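Long-range contact in acetate kinase (Entamoeba histolytica, PDB 4H0O), which is a pyrophosphate-dependent acetate kinase that probably interconverts acetate and acetyl phosphate: residues Leu275-Leu289 and Lys298-Ile310. Sequence-based numbering, arbitrary orientation.
Sequences LLGVSELSSDMRDIL and KAKTCQLAFDVYI
M285 leaves its backbone with CG anti to N (chi1 178°) and then bends at chi2 and chi3, which drops its methyl onto Y309 and its sulfur beside F306. CE sits over one face of the Y309 ring, offset toward the rim, 3.5 Å from CD1, a CH-pi contact. SD lies 3.7 Å from F306 CD1 at the ring's edge, a Met-aromatic contact. L275 CD2 reaches the same tyrosine, 3.9 Å from its CB, and L289 CD2 meets F306 obliquely.

Farther toward the start of helix 299-324, the axes of 275-279 and 299-310 approach to 8.0 Å. The small side chains of S279 and A305 allow this closeness, their CB atoms 3.8 Å apart, while V278 CG1 packs between A305 and L304. S279 CA also makes a CA-H...O contact to T301 O. I288 CG2 meets C302 CB at 3.6 Å, and L281 CD2 touches C302 SG.

This corner belongs to the lobe of the ASKHA-type, ribonuclease H-like fold built on the six-stranded sheet. D284, at the N-cap of helix 285-293, and M285 and R286 in its first turn are predicted to bind ATP, so M285 probably links the nucleotide site to helix 299-324. R286 NE and NH2 grip D284 side-on.

S279 OG accepts from L281 N, an ST turn, and also donates to L275 O. T301 OG1 lies 3.0 Å from both S279 O and K298 O, and its one proton can serve either. K298 crosses L281 at a slant, its CE 3.2 Å from E280 O; Q172 and Q175 of the second subunit pack against E280 and L304.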
loop_
_atom_site.group_PDB
_atom_site.type_symbol
_atom_site.label_atom_id
_atom_site.label_comp_id
_atom_site.label_asym_id
_atom_site.label_seq_id
_atom_site.Cartn_x
_atom_site.Cartn_y
_atom_site.Cartn_z
ATOM N N LEU B 275 13.207 -9.106 -1.077
ATOM C CA LEU B 275 14.615 -9.037 -0.705
ATOM C C LEU B 275 15.515 -9.717 -1.738
ATOM O O LEU B 275 16.577 -9.199 -2.082
ATOM C CB LEU B 275 14.826 -9.658 0.675
ATOM C CG LEU B 275 14.218 -8.902 1.858
ATOM C CD1 LEU B 275 14.328 -9.716 3.142
ATOM C CD2 LEU B 275 14.891 -7.550 2.032
ATOM N N LEU B 276 15.083 -10.872 -2.235
ATOM C CA LEU B 276 15.862 -11.622 -3.217
ATOM C C LEU B 276 16.033 -10.840 -4.515
ATOM O O LEU B 276 17.143 -10.723 -5.038
ATOM C CB LEU B 276 15.205 -12.977 -3.506
ATOM C CG LEU B 276 15.872 -13.861 -4.563
ATOM C CD1 LEU B 276 17.309 -14.169 -4.178
ATOM C CD2 LEU B 276 15.088 -15.152 -4.766
ATOM N N GLY B 277 14.932 -10.291 -5.020
ATOM C CA GLY B 277 14.937 -9.600 -6.297
ATOM C C GLY B 277 15.712 -8.294 -6.344
ATOM O O GLY B 277 16.291 -7.955 -7.378
ATOM N N VAL B 278 15.716 -7.549 -5.241
ATOM C CA VAL B 278 16.396 -6.255 -5.210
ATOM C C VAL B 278 17.878 -6.386 -4.855
ATOM O O VAL B 278 18.729 -5.752 -5.478
ATOM C CB VAL B 278 15.725 -5.283 -4.224
ATOM C CG1 VAL B 278 16.395 -3.916 -4.281
ATOM C CG2 VAL B 278 14.245 -5.156 -4.535
ATOM N N SER B 279 18.180 -7.204 -3.850
ATOM C CA SER B 279 19.562 -7.413 -3.423
ATOM C C SER B 279 20.369 -8.151 -4.485
ATOM O O SER B 279 21.576 -7.939 -4.607
ATOM C CB SER B 279 19.616 -8.206 -2.115
ATOM O OG SER B 279 19.311 -9.575 -2.331
ATOM N N GLU B 280 19.690 -9.018 -5.239
ATOM C CA GLU B 280 20.324 -9.869 -6.247
ATOM C C GLU B 280 21.365 -10.791 -5.616
ATOM O O GLU B 280 22.307 -11.219 -6.283
ATOM C CB GLU B 280 20.954 -9.031 -7.368
ATOM C CG GLU B 280 19.964 -8.169 -8.141
ATOM C CD GLU B 280 20.638 -7.287 -9.180
ATOM O OE1 GLU B 280 21.888 -7.279 -9.240
ATOM O OE2 GLU B 280 19.918 -6.601 -9.938
ATOM N N LEU B 281 21.181 -11.096 -4.333
ATOM C CA LEU B 281 22.134 -11.906 -3.578
ATOM C C LEU B 281 21.456 -13.064 -2.852
ATOM O O LEU B 281 21.694 -14.231 -3.164
ATOM C CB LEU B 281 22.875 -11.042 -2.556
ATOM C CG LEU B 281 23.836 -11.793 -1.631
ATOM C CD1 LEU B 281 25.183 -11.993 -2.301
ATOM C CD2 LEU B 281 23.997 -11.076 -0.300
ATOM N N SER B 282 20.616 -12.730 -1.876
ATOM C CA SER B 282 19.969 -13.731 -1.031
ATOM C C SER B 282 18.542 -13.318 -0.677
ATOM O O SER B 282 18.183 -12.141 -0.777
ATOM C CB SER B 282 20.778 -13.936 0.256
ATOM O OG SER B 282 20.187 -14.912 1.098
ATOM N N SER B 283 17.737 -14.293 -0.263
ATOM C CA SER B 283 16.397 -14.020 0.243
ATOM C C SER B 283 16.450 -13.804 1.751
ATOM O O SER B 283 15.461 -13.400 2.364
ATOM C CB SER B 283 15.452 -15.180 -0.081
ATOM O OG SER B 283 15.812 -16.353 0.629
ATOM N N ASP B 284 17.611 -14.077 2.342
ATOM C CA ASP B 284 17.795 -13.961 3.786
ATOM C C ASP B 284 18.385 -12.597 4.153
ATOM O O ASP B 284 19.433 -12.202 3.635
ATOM C CB ASP B 284 18.699 -15.095 4.288
ATOM C CG ASP B 284 18.591 -15.318 5.787
ATOM O OD1 ASP B 284 18.647 -14.333 6.555
ATOM O OD2 ASP B 284 18.449 -16.490 6.200
ATOM N N MET B 285 17.704 -11.880 5.047
ATOM C CA MET B 285 18.114 -10.534 5.447
ATOM C C MET B 285 19.515 -10.497 6.062
ATOM O O MET B 285 20.254 -9.524 5.886
ATOM C CB MET B 285 17.095 -9.933 6.426
ATOM C CG MET B 285 17.465 -8.546 6.951
ATOM S SD MET B 285 17.629 -7.291 5.656
ATOM C CE MET B 285 15.940 -6.700 5.553
ATOM N N ARG B 286 19.879 -11.562 6.773
ATOM C CA ARG B 286 21.162 -11.621 7.467
ATOM C C ARG B 286 22.349 -11.687 6.503
ATOM O O ARG B 286 23.399 -11.099 6.766
ATOM C CB ARG B 286 21.183 -12.795 8.452
ATOM C CG ARG B 286 20.173 -12.655 9.591
ATOM C CD ARG B 286 19.944 -13.976 10.308
ATOM N NE ARG B 286 19.395 -14.989 9.411
ATOM C CZ ARG B 286 19.154 -16.251 9.755
ATOM N NH1 ARG B 286 19.410 -16.670 10.987
ATOM N NH2 ARG B 286 18.656 -17.097 8.862
ATOM N N ASP B 287 22.176 -12.396 5.391
ATOM C CA ASP B 287 23.187 -12.430 4.336
ATOM C C ASP B 287 23.310 -11.061 3.671
ATOM O O ASP B 287 24.406 -10.638 3.292
ATOM C CB ASP B 287 22.838 -13.486 3.279
ATOM C CG ASP B 287 22.858 -14.902 3.829
ATOM O OD1 ASP B 287 23.590 -15.158 4.810
ATOM O OD2 ASP B 287 22.142 -15.761 3.271
ATOM N N ILE B 288 22.175 -10.379 3.530
ATOM C CA ILE B 288 22.127 -9.039 2.949
ATOM C C ILE B 288 22.902 -8.037 3.802
ATOM O O ILE B 288 23.729 -7.282 3.288
ATOM C CB ILE B 288 20.666 -8.564 2.767
ATOM C CG1 ILE B 288 19.991 -9.364 1.650
ATOM C CG2 ILE B 288 20.610 -7.081 2.452
ATOM C CD1 ILE B 288 18.506 -9.101 1.502
ATOM N N LEU B 289 22.627 -8.036 5.105
ATOM C CA LEU B 289 23.345 -7.195 6.056
ATOM C C LEU B 289 24.836 -7.516 6.045
ATOM O O LEU B 289 25.678 -6.621 6.095
ATOM C CB LEU B 289 22.789 -7.401 7.465
ATOM C CG LEU B 289 21.391 -6.862 7.759
ATOM C CD1 LEU B 289 20.932 -7.298 9.138
ATOM C CD2 LEU B 289 21.389 -5.349 7.662
ATOM N N LYS B 298 28.066 -7.070 -4.042
ATOM C CA LYS B 298 26.662 -6.692 -4.204
ATOM C C LYS B 298 26.155 -5.776 -3.087
ATOM O O LYS B 298 24.967 -5.779 -2.758
ATOM C CB LYS B 298 25.789 -7.945 -4.307
ATOM C CG LYS B 298 26.089 -8.796 -5.532
ATOM C CD LYS B 298 25.210 -10.030 -5.599
ATOM C CE LYS B 298 25.388 -10.737 -6.932
ATOM N NZ LYS B 298 25.195 -9.793 -8.067
ATOM N N ALA B 299 27.061 -4.986 -2.517
ATOM C CA ALA B 299 26.731 -4.109 -1.397
ATOM C C ALA B 299 25.677 -3.045 -1.738
ATOM O O ALA B 299 24.735 -2.835 -0.967
ATOM C CB ALA B 299 27.990 -3.460 -0.844
ATOM N N LYS B 300 25.839 -2.377 -2.880
ATOM C CA LYS B 300 24.892 -1.346 -3.323
ATOM C C LYS B 300 23.453 -1.858 -3.414
ATOM O O LYS B 300 22.521 -1.204 -2.943
ATOM C CB LYS B 300 25.315 -0.763 -4.679
ATOM C CG LYS B 300 26.482 0.224 -4.634
ATOM C CD LYS B 300 26.611 0.982 -5.961
ATOM C CE LYS B 300 27.731 2.021 -5.926
ATOM N NZ LYS B 300 29.087 1.410 -5.831
ATOM N N THR B 301 23.285 -3.026 -4.026
ATOM C CA THR B 301 21.963 -3.621 -4.207
ATOM C C THR B 301 21.394 -4.177 -2.906
ATOM O O THR B 301 20.179 -4.154 -2.691
ATOM C CB THR B 301 21.970 -4.718 -5.292
ATOM O OG1 THR B 301 23.155 -5.510 -5.166
ATOM C CG2 THR B 301 21.927 -4.089 -6.676
ATOM N N CYS B 302 22.268 -4.685 -2.045
ATOM C CA CYS B 302 21.853 -5.149 -0.727
ATOM C C CYS B 302 21.433 -3.975 0.153
ATOM O O CYS B 302 20.493 -4.080 0.940
ATOM C CB CYS B 302 22.966 -5.953 -0.056
ATOM S SG CYS B 302 23.211 -7.603 -0.759
ATOM N N GLN B 303 22.127 -2.851 0.007
ATOM C CA GLN B 303 21.775 -1.640 0.739
ATOM C C GLN B 303 20.428 -1.112 0.252
ATOM O O GLN B 303 19.615 -0.626 1.041
ATOM C CB GLN B 303 22.858 -0.574 0.562
ATOM C CG GLN B 303 22.638 0.685 1.391
ATOM C CD GLN B 303 22.776 0.437 2.883
ATOM O OE1 GLN B 303 23.832 0.020 3.360
ATOM N NE2 GLN B 303 21.703 0.690 3.627
ATOM N N LEU B 304 20.193 -1.216 -1.054
ATOM C CA LEU B 304 18.929 -0.779 -1.637
ATOM C C LEU B 304 17.783 -1.660 -1.150
ATOM O O LEU B 304 16.716 -1.165 -0.786
ATOM C CB LEU B 304 19.003 -0.806 -3.166
ATOM C CG LEU B 304 17.706 -0.428 -3.890
ATOM C CD1 LEU B 304 17.288 0.995 -3.542
ATOM C CD2 LEU B 304 17.833 -0.599 -5.403
ATOM N N ALA B 305 18.016 -2.968 -1.140
ATOM C CA ALA B 305 17.012 -3.919 -0.684
ATOM C C ALA B 305 16.611 -3.650 0.764
ATOM O O ALA B 305 15.428 -3.692 1.100
ATOM C CB ALA B 305 17.513 -5.342 -0.849
ATOM N N PHE B 306 17.595 -3.372 1.618
ATOM C CA PHE B 306 17.319 -3.060 3.017
ATOM C C PHE B 306 16.519 -1.762 3.144
ATOM O O PHE B 306 15.562 -1.692 3.917
ATOM C CB PHE B 306 18.614 -2.969 3.831
ATOM C CG PHE B 306 18.396 -2.645 5.290
ATOM C CD1 PHE B 306 17.977 -3.625 6.179
ATOM C CD2 PHE B 306 18.619 -1.361 5.771
ATOM C CE1 PHE B 306 17.779 -3.329 7.523
ATOM C CE2 PHE B 306 18.423 -1.058 7.113
ATOM C CZ PHE B 306 18.004 -2.044 7.989
ATOM N N ASP B 307 16.912 -0.744 2.381
ATOM C CA ASP B 307 16.241 0.555 2.422
ATOM C C ASP B 307 14.784 0.462 1.965
ATOM O O ASP B 307 13.889 1.035 2.593
ATOM C CB ASP B 307 16.992 1.584 1.567
ATOM C CG ASP B 307 18.331 1.990 2.171
ATOM O OD1 ASP B 307 18.604 1.630 3.336
ATOM O OD2 ASP B 307 19.106 2.684 1.477
ATOM N N VAL B 308 14.557 -0.255 0.867
ATOM C CA VAL B 308 13.211 -0.453 0.334
ATOM C C VAL B 308 12.355 -1.255 1.312
ATOM O O VAL B 308 11.187 -0.935 1.537
ATOM C CB VAL B 308 13.249 -1.169 -1.035
ATOM C CG1 VAL B 308 11.846 -1.573 -1.479
ATOM C CG2 VAL B 308 13.906 -0.281 -2.082
ATOM N N TYR B 309 12.950 -2.292 1.898
ATOM C CA TYR B 309 12.267 -3.132 2.880
ATOM C C TYR B 309 11.835 -2.328 4.109
ATOM O O TYR B 309 10.702 -2.456 4.574
ATOM C CB TYR B 309 13.171 -4.297 3.303
ATOM C CG TYR B 309 12.629 -5.149 4.437
ATOM C CD1 TYR B 309 12.921 -4.846 5.765
ATOM C CD2 TYR B 309 11.840 -6.263 4.179
ATOM C CE1 TYR B 309 12.431 -5.623 6.803
ATOM C CE2 TYR B 309 11.347 -7.048 5.213
ATOM C CZ TYR B 309 11.646 -6.722 6.520
ATOM O OH TYR B 309 11.158 -7.497 7.547
ATOM N N ILE B 310 12.751 -1.512 4.632
ATOM C CA ILE B 310 12.483 -0.684 5.805
ATOM C C ILE B 310 11.435 0.387 5.493
ATOM O O ILE B 310 10.543 0.655 6.307
ATOM C CB ILE B 310 13.778 -0.015 6.326
ATOM C CG1 ILE B 310 14.707 -1.052 6.961
ATOM C CG2 ILE B 310 13.464 1.087 7.332
ATOM C CD1 ILE B 310 14.095 -1.777 8.145
#